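Local coordinates for Two-component system response regulator/GGDEF domain protein (Aeromonas salmonicida, PDB 3LUF) that probably makes the second messenger cyclic di-GMP from two GTP through a GGDEF domain absent from this fragment, which holds its two receiver domains, at residues D12-T15 against I16-L20; A66-V69 against L70-G74; L115-R118 against L119-Q123; A142-R145 against K146-L149. One frame throughout, in Å; residues are numbered along the deposited sequence.

Contact 1 (D12-T15 against I16-L20). Unlike the reference sequence in segment 16-20: Met19 (reference Thr). With MG (magnesium ion), chain G.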
loop_
_atom_site.group_PDB
_atom_site.type_symbol
_atom_site.label_atom_id
_atom_site.label_comp_id
_atom_site.label_asym_id
_atom_site.label_seq_id
_atom_site.Cartn_x
_atom_site.Cartn_y
_atom_site.Cartn_z
ATOM N N ASP B 12 6.055 33.134 4.542
ATOM C CA ASP B 12 6.143 34.272 5.441
ATOM C C ASP B 12 5.497 34.048 6.807
ATOM O O ASP B 12 5.730 34.838 7.702
ATOM C CB ASP B 12 5.597 35.576 4.799
ATOM C CG ASP B 12 4.122 35.474 4.400
ATOM O OD1 ASP B 12 3.687 34.388 3.978
ATOM O OD2 ASP B 12 3.379 36.498 4.453
ATOM N N SER B 13 4.693 33.007 6.983
ATOM C CA SER B 13 4.159 32.744 8.334
ATOM C C SER B 13 5.299 32.292 9.224
ATOM O O SER B 13 5.892 31.222 8.966
ATOM C CB SER B 13 3.087 31.659 8.303
ATOM O OG SER B 13 2.728 31.304 9.646
HETATM N N MSE B 14 5.607 33.061 10.281
HETATM C CA MSE B 14 6.654 32.658 11.201
HETATM C C MSE B 14 6.318 31.275 11.786
HETATM O O MSE B 14 7.167 30.411 11.856
HETATM C CB MSE B 14 6.822 33.662 12.344
HETATM C CG MSE B 14 8.129 33.436 13.095
HETATM SE SE MSE B 14 8.149 34.568 14.656
HETATM C CE MSE B 14 6.945 33.562 15.812
ATOM N N THR B 15 5.063 31.077 12.182
ATOM C CA THR B 15 4.651 29.809 12.787
ATOM C C THR B 15 4.854 28.624 11.839
ATOM O O THR B 15 5.415 27.569 12.221
ATOM C CB THR B 15 3.159 29.913 13.165
ATOM O OG1 THR B 15 3.033 30.918 14.180
ATOM C CG2 THR B 15 2.628 28.585 13.708
ATOM N N ILE B 16 4.360 28.782 10.614
ATOM C CA ILE B 16 4.359 27.666 9.663
ATOM C C ILE B 16 5.777 27.376 9.207
ATOM O O ILE B 16 6.208 26.215 9.122
ATOM C CB ILE B 16 3.403 27.942 8.474
ATOM C CG1 ILE B 16 1.947 27.983 8.994
ATOM C CG2 ILE B 16 3.525 26.868 7.399
ATOM C CD1 ILE B 16 1.017 28.687 8.109
ATOM N N ARG B 17 6.505 28.434 8.915
ATOM C CA ARG B 17 7.894 28.249 8.451
ATOM C C ARG B 17 8.697 27.559 9.556
ATOM O O ARG B 17 9.402 26.577 9.290
ATOM C CB ARG B 17 8.525 29.584 8.032
ATOM C CG ARG B 17 9.952 29.496 7.493
ATOM C CD ARG B 17 10.536 30.896 7.139
ATOM N NE ARG B 17 10.736 31.733 8.323
ATOM C CZ ARG B 17 9.955 32.760 8.680
ATOM N NH1 ARG B 17 8.856 33.054 7.992
ATOM N NH2 ARG B 17 10.237 33.440 9.801
ATOM N N ARG B 18 8.547 28.021 10.797
ATOM C CA ARG B 18 9.267 27.367 11.887
ATOM C C ARG B 18 8.836 25.903 12.142
ATOM O O ARG B 18 9.702 25.056 12.430
ATOM C CB ARG B 18 9.253 28.197 13.165
ATOM C CG ARG B 18 10.094 29.441 13.013
ATOM C CD ARG B 18 10.229 30.147 14.284
ATOM N NE ARG B 18 11.051 31.329 14.064
ATOM C CZ ARG B 18 11.268 32.250 14.993
ATOM N NH1 ARG B 18 10.743 32.113 16.213
ATOM N NH2 ARG B 18 12.022 33.293 14.697
HETATM N N MSE B 19 7.543 25.600 12.012
HETATM C CA MSE B 19 7.069 24.188 12.091
HETATM C C MSE B 19 7.716 23.299 11.043
HETATM O O MSE B 19 8.133 22.155 11.332
HETATM C CB MSE B 19 5.557 24.099 11.907
HETATM C CG MSE B 19 4.795 24.539 13.099
HETATM SE SE MSE B 19 2.864 24.574 12.629
HETATM C CE MSE B 19 2.409 24.757 14.482
ATOM N N LEU B 20 7.806 23.827 9.817
ATOM C CA LEU B 20 8.402 23.086 8.710
ATOM C C LEU B 20 9.891 22.862 8.940
ATOM O O LEU B 20 10.390 21.762 8.735
ATOM C CB LEU B 20 8.201 23.832 7.410
ATOM C CG LEU B 20 6.838 23.716 6.774
ATOM C CD1 LEU B 20 6.733 24.662 5.590
ATOM C CD2 LEU B 20 6.521 22.232 6.364
HETATM MG MG MG G . 1.919 33.792 3.126
HETATM O O HOH W 1 7.922 35.400 9.390
HETATM O O HOH W 2 1.001 35.349 4.230
HETATM O O HOH W 3 1.421 32.375 4.531
#
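At the N-terminus of helix 14-27, beside the magnesium site of the first receiver domain, Ser13 caps the helix by accepting the backbone N-H of Ile16. The bond from Ile16 N to Ser13 OG is 3.2 Å long and nearly straight. With chi1 at 172°, OG is set opposite the backbone N of Ser13 and faces the first turn, where CG1 and CD1 of Ile16 pack alongside it. The carbonyl of Ser13 accepts as well, from the backbone of Arg17, with 2.9 Å between Arg17 N and Ser13 O.

Arg17 bends at chi3 (67°) and folds back toward the start of the helix. Its NH1 donates to the carbonyl of Glu11 and, at 2.9 Å, to a water that in turn donates to Asp12 O, so the turn before the helix is tied to the first helical residues. Met14 and Arg18 sit one turn apart; CG of the selenomethionine rests 3.7 Å above the guanidinium plane of Arg18, near its rim. On the adjacent side of the helix, the side chains of Thr15 and Met19, also a selenomethionine, lie side by side, CG2 of Thr15 being 3.9 Å from CE of Met19.

The carboxylate of Asp12 goes to the magnesium ion, which OD1 binds at 2.0 Å; OD2 accepts from a metal-bound water. Asp55 OD2 and Thr57 O, with a second water, belong to the same coordination shell. An acidic metal ligand after strand 6-10, followed by a capped helix, is the arrangement of the CheY-like receiver active site.

Contact 2 (A66-V69 against L70-G74); sequences AVKV and LLERG
Val67 and Leu71, one turn apart on helix 65-72, point the same way and meet through CG1 of the valine and CD1 of the leucine at 3.7 Å. The valine reaches its partner because chi1 of 173° swings CG1 opposite its backbone N, beside the carbonyl carbon. Leu71 turns its CG back over the preceding turn, close to Val67 O. The Ala66 and Leu70 pair is looser, CB to CD1 being 4.4 Å.

On the polar side, Lys68 is stretched out fully, with its first torsion at -179°, and Glu72 extends alongside it. Carbon touches oxygen here, Lys68 CE lying 3.4 Å from Glu72 OE1, while the charged ends stay apart at 4.6 Å between Lys68 NZ and Glu72 OE1; any attraction between them is therefore probably modest. Val69 packs against the last side chain of the series: its CG1 comes within 3.6 Å of Arg73 NH2, approaching the guanidinium obliquely. Arg73 NH1 is held from outside the helix, by the carbonyl of Ala41.

Gly74, the first residue to leave helical backbone angles, closes the helix with a Schellman motif, whose positive phi (83°) suits glycine; Gly74 N donates to Leu71 O at 2.9 Å. Within the unit formed by strand 49-55, helix 65-72 and strand 77-81, Val67, Leu70 and Leu71 cover Val77, Val67 also reaches Ile79, and Ala66 and Leu70 lie on Val54 of the neighbouring strand.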
loop_
_atom_site.group_PDB
_atom_site.type_symbol
_atom_site.label_atom_id
_atom_site.label_comp_id
_atom_site.label_asym_id
_atom_site.label_seq_id
_atom_site.Cartn_x
_atom_site.Cartn_y
_atom_site.Cartn_z
ATOM N N ALA B 66 5.591 33.400 -6.977
ATOM C CA ALA B 66 6.845 32.709 -6.683
ATOM C C ALA B 66 6.945 31.328 -7.326
ATOM O O ALA B 66 8.055 30.853 -7.582
ATOM C CB ALA B 66 7.109 32.641 -5.175
ATOM N N VAL B 67 5.796 30.733 -7.651
ATOM C CA VAL B 67 5.791 29.378 -8.235
ATOM C C VAL B 67 6.481 29.392 -9.594
ATOM O O VAL B 67 7.426 28.643 -9.832
ATOM C CB VAL B 67 4.366 28.798 -8.342
ATOM C CG1 VAL B 67 4.352 27.440 -9.122
ATOM C CG2 VAL B 67 3.766 28.606 -6.933
ATOM N N LYS B 68 6.016 30.273 -10.463
ATOM C CA LYS B 68 6.564 30.368 -11.806
ATOM C C LYS B 68 8.021 30.820 -11.795
ATOM O O LYS B 68 8.840 30.307 -12.551
ATOM C CB LYS B 68 5.694 31.290 -12.640
ATOM C CG LYS B 68 6.133 31.460 -14.094
ATOM C CD LYS B 68 5.110 32.356 -14.791
ATOM C CE LYS B 68 5.530 32.699 -16.208
ATOM N NZ LYS B 68 4.608 33.726 -16.749
ATOM N N VAL B 69 8.344 31.792 -10.947
ATOM C CA VAL B 69 9.714 32.279 -10.812
ATOM C C VAL B 69 10.667 31.146 -10.468
ATOM O O VAL B 69 11.723 31.004 -11.080
ATOM C CB VAL B 69 9.825 33.404 -9.765
ATOM C CG1 VAL B 69 11.281 33.715 -9.446
ATOM C CG2 VAL B 69 9.104 34.674 -10.280
ATOM N N LEU B 70 10.289 30.322 -9.488
ATOM C CA LEU B 70 11.174 29.257 -9.042
ATOM C C LEU B 70 11.205 28.076 -10.026
ATOM O O LEU B 70 12.261 27.504 -10.256
ATOM C CB LEU B 70 10.824 28.836 -7.602
ATOM C CG LEU B 70 11.106 29.985 -6.627
ATOM C CD1 LEU B 70 10.398 29.713 -5.260
ATOM C CD2 LEU B 70 12.656 30.228 -6.345
ATOM N N LEU B 71 10.068 27.733 -10.599
ATOM C CA LEU B 71 10.035 26.710 -11.657
ATOM C C LEU B 71 10.991 27.089 -12.797
ATOM O O LEU B 71 11.737 26.233 -13.312
ATOM C CB LEU B 71 8.630 26.546 -12.203
ATOM C CG LEU B 71 7.644 25.823 -11.291
ATOM C CD1 LEU B 71 6.251 25.894 -11.833
ATOM C CD2 LEU B 71 8.033 24.352 -11.082
ATOM N N GLU B 72 10.988 28.376 -13.155
ATOM C CA GLU B 72 11.824 28.858 -14.267
ATOM C C GLU B 72 13.296 28.870 -13.913
ATOM O O GLU B 72 14.142 28.848 -14.808
ATOM C CB GLU B 72 11.346 30.210 -14.783
ATOM C CG GLU B 72 10.071 30.031 -15.602
ATOM C CD GLU B 72 9.591 31.292 -16.296
ATOM O OE1 GLU B 72 8.498 31.209 -16.886
ATOM O OE2 GLU B 72 10.282 32.344 -16.258
ATOM N N ARG B 73 13.602 28.841 -12.613
ATOM C CA ARG B 73 14.972 28.683 -12.151
ATOM C C ARG B 73 15.434 27.234 -12.086
ATOM O O ARG B 73 16.572 26.966 -11.716
ATOM C CB ARG B 73 15.178 29.361 -10.808
ATOM C CG ARG B 73 15.378 30.844 -10.952
ATOM C CD ARG B 73 15.792 31.401 -9.636
ATOM N NE ARG B 73 15.164 32.683 -9.396
ATOM C CZ ARG B 73 15.073 33.224 -8.189
ATOM N NH1 ARG B 73 15.569 32.573 -7.135
ATOM N NH2 ARG B 73 14.489 34.397 -8.041
ATOM N N GLY B 74 14.556 26.319 -12.487
ATOM C CA GLY B 74 14.829 24.892 -12.487
ATOM C C GLY B 74 14.624 24.205 -11.142
ATOM O O GLY B 74 15.129 23.092 -10.938
#

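Contact 3 (L115-R118 against L119-Q123)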
loop_
_atom_site.group_PDB
_atom_site.type_symbol
_atom_site.label_atom_id
_atom_site.label_comp_id
_atom_site.label_asym_id
_atom_site.label_seq_id
_atom_site.Cartn_x
_atom_site.Cartn_y
_atom_site.Cartn_z
ATOM N N LEU B 115 7.070 13.709 2.284
ATOM C CA LEU B 115 7.244 13.948 0.855
ATOM C C LEU B 115 8.686 14.310 0.534
ATOM O O LEU B 115 9.279 13.723 -0.377
ATOM C CB LEU B 115 6.358 15.091 0.403
ATOM C CG LEU B 115 6.461 15.514 -1.061
ATOM C CD1 LEU B 115 6.247 14.377 -2.027
ATOM C CD2 LEU B 115 5.456 16.638 -1.344
ATOM N N VAL B 116 9.249 15.265 1.259
ATOM C CA VAL B 116 10.604 15.746 0.866
ATOM C C VAL B 116 11.669 14.683 1.129
ATOM O O VAL B 116 12.676 14.597 0.411
ATOM C CB VAL B 116 11.001 17.117 1.497
ATOM C CG1 VAL B 116 9.993 18.202 0.996
ATOM C CG2 VAL B 116 11.086 17.039 3.040
ATOM N N HIS B 117 11.434 13.878 2.156
ATOM C CA HIS B 117 12.307 12.743 2.448
ATOM C C HIS B 117 12.248 11.740 1.283
ATOM O O HIS B 117 13.273 11.274 0.785
ATOM C CB HIS B 117 11.900 12.152 3.800
ATOM C CG HIS B 117 12.646 10.913 4.197
ATOM N ND1 HIS B 117 13.959 10.927 4.625
ATOM C CD2 HIS B 117 12.226 9.636 4.315
ATOM C CE1 HIS B 117 14.320 9.704 4.967
ATOM N NE2 HIS B 117 13.287 8.901 4.785
ATOM N N ARG B 118 11.047 11.430 0.823
ATOM C CA ARG B 118 10.884 10.575 -0.307
ATOM C C ARG B 118 11.491 11.182 -1.570
ATOM O O ARG B 118 12.162 10.480 -2.350
ATOM C CB ARG B 118 9.358 10.368 -0.487
ATOM C CG ARG B 118 8.929 9.281 -1.364
ATOM C CD ARG B 118 9.253 7.893 -0.790
ATOM N NE ARG B 118 10.474 7.388 -1.404
ATOM C CZ ARG B 118 11.283 6.498 -0.830
ATOM N NH1 ARG B 118 12.345 6.066 -1.495
ATOM N NH2 ARG B 118 11.020 6.019 0.399
ATOM N N LEU B 119 11.245 12.470 -1.825
ATOM C CA LEU B 119 11.802 13.076 -3.047
ATOM C C LEU B 119 13.315 13.026 -3.052
ATOM O O LEU B 119 13.910 12.744 -4.082
ATOM C CB LEU B 119 11.366 14.560 -3.187
ATOM C CG LEU B 119 9.867 14.725 -3.476
ATOM C CD1 LEU B 119 9.499 16.240 -3.360
ATOM C CD2 LEU B 119 9.420 14.195 -4.825
ATOM N N TYR B 120 13.931 13.225 -1.897
ATOM C CA TYR B 120 15.389 13.092 -1.804
ATOM C C TYR B 120 15.841 11.668 -2.171
ATOM O O TYR B 120 16.747 11.474 -3.010
ATOM C CB TYR B 120 15.925 13.468 -0.409
ATOM C CG TYR B 120 17.360 13.054 -0.310
ATOM C CD1 TYR B 120 18.355 13.868 -0.843
ATOM C CD2 TYR B 120 17.722 11.759 0.166
ATOM C CE1 TYR B 120 19.691 13.463 -0.834
ATOM C CE2 TYR B 120 19.051 11.357 0.145
ATOM C CZ TYR B 120 20.014 12.214 -0.331
ATOM O OH TYR B 120 21.310 11.822 -0.359
ATOM N N LEU B 121 15.243 10.677 -1.521
ATOM C CA LEU B 121 15.632 9.272 -1.777
ATOM C C LEU B 121 15.404 8.816 -3.207
ATOM O O LEU B 121 16.205 8.039 -3.781
ATOM C CB LEU B 121 14.920 8.342 -0.807
ATOM C CG LEU B 121 15.318 8.438 0.662
ATOM C CD1 LEU B 121 14.371 7.604 1.521
ATOM C CD2 LEU B 121 16.815 8.044 0.914
ATOM N N ASN B 122 14.296 9.261 -3.798
ATOM C CA ASN B 122 13.941 8.853 -5.137
ATOM C C ASN B 122 14.960 9.221 -6.212
ATOM O O ASN B 122 15.008 8.572 -7.263
ATOM C CB ASN B 122 12.600 9.450 -5.533
ATOM C CG ASN B 122 11.421 8.809 -4.796
ATOM O OD1 ASN B 122 11.574 7.844 -4.033
ATOM N ND2 ASN B 122 10.228 9.331 -5.049
ATOM N N GLN B 123 15.742 10.275 -5.990
ATOM C CA GLN B 123 16.735 10.718 -6.982
ATOM C C GLN B 123 17.666 9.569 -7.384
ATOM O O GLN B 123 18.188 9.531 -8.523
ATOM C CB GLN B 123 17.614 11.844 -6.438
ATOM C CG GLN B 123 16.860 13.112 -6.036
ATOM C CD GLN B 123 17.767 14.111 -5.384
ATOM O OE1 GLN B 123 18.191 13.939 -4.227
ATOM N NE2 GLN B 123 18.065 15.183 -6.105
#
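A chain bent at both chi2 (68°) and chi3 (-99°) carries the guanidinium of Arg118 forward along helix 106-122 to the side-chain amide of Asn122. Two nitrogens, NE and NH1, grip the one oxygen side-on: Arg118 NE lies 2.9 Å and Arg118 NH1 3.2 Å from Asn122 OD1. The oxygen sits in the guanidinium plane, and the amide is turned 33° against it. The NH1 donor approaches almost in line with the amide C=O, whereas NE comes from a direction tilted out of the amide plane. Sharing one acceptor between both donors fixes the rotation of the guanidinium, and Leu121 CD1 lies over one of its faces.

That same methyl serves a second flat group. Leu121 CD1 stands over the face of the His117 imidazole, 4.0 Å from its centroid, in a CH-pi contact. Along this last part of helix 106-122, the closing helix of the first receiver domain, ordinary i to i+4 backbone bonds run beneath the side chains.

Elsewhere round the helix, Leu115 CG meets Leu119 CD1 at 3.9 Å, the two leucines crossing at a slant. Val116 and Leu119 face strand 49-55, resting on Val51. Arg118 also forms a salt bridge through NH1 with Glu247 of helix 232-248, so the charge that holds Asn122 has an acidic partner in the second receiver domain, and Leu243 of that helix touches both Arg118 and Asn122.

Contact 4 (A142-R145 against K146-L149); sequences AQLR and KQLL
Leu144 meets two side chains from the turn that follows helix 134-145. Its CD2 lies 4.1 Å from CD1 of Leu149 and 3.7 Å from NE2 of Gln147, both partners crossing it at a slant. Gln147 gets there with an extended chain, its CG lying beside the backbone N (chi1 -62°), which brings the amide nitrogen NE2 beside the leucine methyl CD2.

These side chains are positioned by the backbone that ends the helix. Leu144 O accepts from Gln147 N at 3.0 Å, the donor standing above the carbonyl plane, and weakly from Leu149 N at 3.4 Å. A type I beta turn from Arg145 to Leu148 reverses the chain and is closed by Leu148 N to Arg145 O at 3.0 Å. Leu148 then takes a positive phi of 64°, and the chain enters strand 150-154, making this the helix-to-strand connection of the second receiver domain's first beta-alpha-beta unit. At the end of the helix, Lys146 N donates to Ala142 O at 3.1 Å and weakly to Gln143 O.

Farther out, Leu144 rests on Val127 and Val129 of strand 126-130, with Leu149 sharing Val127, while Gln147 packs on Gln236 and Val239 of helix 232-248. The Lys146 chain bends at chi2 and chi3 and sends NZ to the carbonyls of Val97 and Leu98 in the first receiver domain. Leu148 touches Leu119 of helix 106-122.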
loop_
_atom_site.group_PDB
_atom_site.type_symbol
_atom_site.label_atom_id
_atom_site.label_comp_id
_atom_site.label_asym_id
_atom_site.label_seq_id
_atom_site.Cartn_x
_atom_site.Cartn_y
_atom_site.Cartn_z
ATOM N N ALA B 142 5.660 10.283 -16.779
ATOM C CA ALA B 142 5.720 11.698 -16.394
ATOM C C ALA B 142 5.402 11.896 -14.906
ATOM O O ALA B 142 6.078 12.690 -14.225
ATOM C CB ALA B 142 4.788 12.547 -17.272
ATOM N N GLN B 143 4.409 11.155 -14.411
ATOM C CA GLN B 143 4.006 11.216 -13.003
ATOM C C GLN B 143 5.186 10.746 -12.134
ATOM O O GLN B 143 5.508 11.360 -11.146
ATOM C CB GLN B 143 2.749 10.373 -12.758
ATOM C CG GLN B 143 1.430 11.010 -13.281
ATOM C CD GLN B 143 0.223 10.049 -13.362
ATOM O OE1 GLN B 143 0.363 8.822 -13.416
ATOM N NE2 GLN B 143 -0.972 10.625 -13.428
ATOM N N LEU B 144 5.838 9.645 -12.512
ATOM C CA LEU B 144 6.974 9.164 -11.726
ATOM C C LEU B 144 8.194 10.084 -11.783
ATOM O O LEU B 144 8.945 10.196 -10.812
ATOM C CB LEU B 144 7.352 7.733 -12.155
ATOM C CG LEU B 144 6.245 6.687 -12.001
ATOM C CD1 LEU B 144 6.619 5.400 -12.710
ATOM C CD2 LEU B 144 5.961 6.364 -10.540
ATOM N N ARG B 145 8.392 10.754 -12.919
ATOM C CA ARG B 145 9.495 11.710 -13.056
ATOM C C ARG B 145 9.268 12.945 -12.155
ATOM O O ARG B 145 10.239 13.552 -11.698
ATOM C CB ARG B 145 9.739 12.102 -14.510
ATOM C CG ARG B 145 10.389 10.980 -15.285
ATOM C CD ARG B 145 10.754 11.314 -16.717
ATOM N NE ARG B 145 11.617 10.229 -17.191
ATOM C CZ ARG B 145 11.786 9.891 -18.459
ATOM N NH1 ARG B 145 11.148 10.555 -19.429
ATOM N NH2 ARG B 145 12.590 8.879 -18.755
ATOM N N LYS B 146 8.006 13.242 -11.853
ATOM C CA LYS B 146 7.651 14.307 -10.876
ATOM C C LYS B 146 7.775 13.838 -9.421
ATOM O O LYS B 146 7.532 14.596 -8.481
ATOM C CB LYS B 146 6.225 14.754 -11.072
ATOM C CG LYS B 146 5.991 15.544 -12.341
ATOM C CD LYS B 146 4.951 16.605 -12.105
ATOM C CE LYS B 146 3.645 15.970 -11.697
ATOM N NZ LYS B 146 2.759 16.988 -11.067
ATOM N N GLN B 147 8.090 12.570 -9.224
ATOM C CA GLN B 147 8.490 12.097 -7.919
ATOM C C GLN B 147 10.042 12.074 -7.851
ATOM O O GLN B 147 10.606 11.534 -6.912
ATOM C CB GLN B 147 7.886 10.705 -7.625
ATOM C CG GLN B 147 6.340 10.653 -7.583
ATOM C CD GLN B 147 5.775 9.237 -7.502
ATOM O OE1 GLN B 147 6.230 8.400 -6.718
ATOM N NE2 GLN B 147 4.732 8.980 -8.287
ATOM N N LEU B 148 10.707 12.643 -8.856
ATOM C CA LEU B 148 12.169 12.663 -8.999
ATOM C C LEU B 148 12.848 11.292 -9.193
ATOM O O LEU B 148 14.075 11.170 -9.067
ATOM C CB LEU B 148 12.837 13.459 -7.854
ATOM C CG LEU B 148 12.365 14.927 -7.742
ATOM C CD1 LEU B 148 13.112 15.549 -6.597
ATOM C CD2 LEU B 148 12.631 15.726 -9.061
ATOM N N LEU B 149 12.063 10.287 -9.573
ATOM C CA LEU B 149 12.618 8.971 -9.837
ATOM C C LEU B 149 13.320 8.932 -11.204
ATOM O O LEU B 149 13.029 9.732 -12.096
ATOM C CB LEU B 149 11.499 7.918 -9.811
ATOM C CG LEU B 149 10.857 7.675 -8.439
ATOM C CD1 LEU B 149 9.465 7.099 -8.620
ATOM C CD2 LEU B 149 11.716 6.718 -7.631
#

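Overall arrangement
The four contacts follow one another along the chain, three in helices of the first receiver domain and contact 4 in the second. Contacts 1 and 2, whose centres are 21 Å apart, belong to different beta-alpha-beta units of one five-stranded parallel sheet; contact 1 holds a magnesium ligand, and the Ala66 side chain of contact 2 lies about 10 Å from a bound magnesium. Contacts 3 and 4, 11 Å apart between centres, touch: Asn122 ND2 probably donates to Gln147 O at 2.9 Å, and Asn122 CG packs on Leu149 CD2. The end of helix 106-122 thus meets the turn after helix 134-145, joining the two receiver domains away from the metal site of contact 1.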